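Local coordinates for protein acetyltransferase (Vibrio fischeri, PDB 3JVN) that probably transfers an acyl group, most likely acetyl from acetyl-coenzyme A, to an acceptor substrate, as a GNAT-family enzyme, at residues Thr72-Glu77 against Met88-Glu93. Numbering follows the deposited sequence.
Sequences TGHFCE and MATIDE
Asp92 OD1 takes two hydrogen bonds: one from His74 ND1 at 3.0 Å, received on its syn lone pair, and one with the hydroxyl of Tyr50 from helix 47-52. The imidazole and carboxylate planes lie only 19° apart, although the side chains cross at about a right angle. His74 CG sits between the backbone N and the carbonyl carbon (chi1 74°), and the ring runs beside Thr90, with His74 CE1 3.4 Å from Thr90 CB. His74, Thr90 and Asp92 lie on an antiparallel hairpin, strands 67-79 and 86-96, in the mixed central sheet of a GNAT fold. His74 and Thr90 form a hydrogen-bonded pair, His74 N reaching Thr90 O at 2.8 Å. Opposite Thr72 a classic beta bulge interrupts the regular pairing: Asp92 and Glu93 both face Thr72, whose O accepts Asp92 N at 2.7 Å and, weakly, Glu93 N. The extra residue puts Glu93 on the face of Thr72, His74 and Thr90, its side chain alongside that of Thr72. On the other face, Phe75 CD1 rests 4.1 Å from Ala89 CB, where both residues meet Leu117 of helix 105-118. Farther along, Cys76 and Met88 (selenomethionine) pair through two backbone bonds, and Glu77 continues the sheet into a strand of the second subunit.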
# COMPACT_ATOMS: atom_id res chain seq x y z
N THR A 72 -3.72 -0.12 18.24
CA THR A 72 -2.32 0.10 17.91
C THR A 72 -2.09 0.26 16.41
O THR A 72 -2.61 -0.53 15.62
CB THR A 72 -1.46 -1.07 18.49
OG1 THR A 72 -0.19 -0.57 18.95
CG2 THR A 72 -1.22 -2.14 17.44
N GLY A 73 -1.31 1.27 16.01
CA GLY A 73 -1.03 1.49 14.60
C GLY A 73 0.31 2.16 14.35
O GLY A 73 0.85 2.80 15.26
N HIS A 74 0.87 2.02 13.14
CA HIS A 74 2.16 2.66 12.84
C HIS A 74 2.25 3.28 11.44
O HIS A 74 1.64 2.78 10.50
CB HIS A 74 3.32 1.66 13.01
CG HIS A 74 3.43 0.63 11.93
ND1 HIS A 74 2.59 -0.46 11.85
CD2 HIS A 74 4.33 0.48 10.92
CE1 HIS A 74 2.96 -1.24 10.85
NE2 HIS A 74 4.01 -0.69 10.27
N PHE A 75 2.99 4.38 11.33
CA PHE A 75 3.18 5.05 10.04
C PHE A 75 4.19 4.23 9.23
O PHE A 75 5.09 3.59 9.80
CB PHE A 75 3.73 6.48 10.22
CG PHE A 75 2.73 7.46 10.77
CD1 PHE A 75 1.51 7.66 10.12
CD2 PHE A 75 3.00 8.18 11.94
CE1 PHE A 75 0.57 8.56 10.60
CE2 PHE A 75 2.07 9.09 12.45
CZ PHE A 75 0.84 9.28 11.78
N CYS A 76 4.04 4.24 7.92
CA CYS A 76 4.97 3.54 7.05
C CYS A 76 5.09 4.28 5.74
O CYS A 76 4.28 5.14 5.41
CB CYS A 76 4.55 2.09 6.81
SG CYS A 76 2.80 1.73 7.04
N GLU A 77 6.14 3.96 4.99
CA GLU A 77 6.38 4.64 3.73
C GLU A 77 6.65 3.70 2.58
O GLU A 77 7.52 2.82 2.67
CB GLU A 77 7.58 5.57 3.86
CG GLU A 77 7.34 6.90 4.53
CD GLU A 77 8.60 7.73 4.53
OE1 GLU A 77 8.50 8.98 4.46
OE2 GLU A 77 9.69 7.12 4.59
N MSE A 88 1.93 6.31 4.25
CA MSE A 88 0.87 5.35 4.50
C MSE A 88 0.97 4.90 5.94
O MSE A 88 1.90 5.28 6.66
CB MSE A 88 1.01 4.14 3.58
CG MSE A 88 1.12 4.47 2.11
SE MSE A 88 1.03 2.87 1.05
CE MSE A 88 0.97 3.67 -0.70
N ALA A 89 0.03 4.08 6.36
CA ALA A 89 0.03 3.59 7.72
C ALA A 89 -0.61 2.22 7.83
O ALA A 89 -1.19 1.70 6.87
CB ALA A 89 -0.69 4.58 8.66
N THR A 90 -0.51 1.64 9.02
CA THR A 90 -1.07 0.31 9.29
C THR A 90 -1.69 0.24 10.69
O THR A 90 -1.08 0.67 11.67
CB THR A 90 0.03 -0.79 9.19
OG1 THR A 90 0.80 -0.59 8.00
CG2 THR A 90 -0.60 -2.17 9.15
N ILE A 91 -2.90 -0.29 10.77
CA ILE A 91 -3.56 -0.48 12.05
C ILE A 91 -3.25 -1.93 12.36
O ILE A 91 -3.63 -2.84 11.62
CB ILE A 91 -5.10 -0.24 11.95
CG1 ILE A 91 -5.36 1.25 11.75
CG2 ILE A 91 -5.79 -0.69 13.22
CD1 ILE A 91 -6.78 1.60 11.40
N ASP A 92 -2.53 -2.14 13.46
CA ASP A 92 -2.10 -3.48 13.84
C ASP A 92 -3.07 -4.28 14.73
O ASP A 92 -3.68 -5.25 14.27
CB ASP A 92 -0.72 -3.38 14.50
CG ASP A 92 0.31 -2.73 13.58
OD1 ASP A 92 0.99 -1.77 14.01
OD2 ASP A 92 0.44 -3.20 12.43
N GLU A 93 -3.21 -3.86 15.98
CA GLU A 93 -4.05 -4.56 16.94
C GLU A 93 -5.12 -3.70 17.60
O GLU A 93 -5.00 -2.48 17.69
CB GLU A 93 -3.19 -5.16 18.04
CG GLU A 93 -2.16 -6.11 17.53
CD GLU A 93 -0.90 -6.03 18.34
OE1 GLU A 93 -0.23 -4.96 18.31
OE2 GLU A 93 -0.58 -7.04 19.01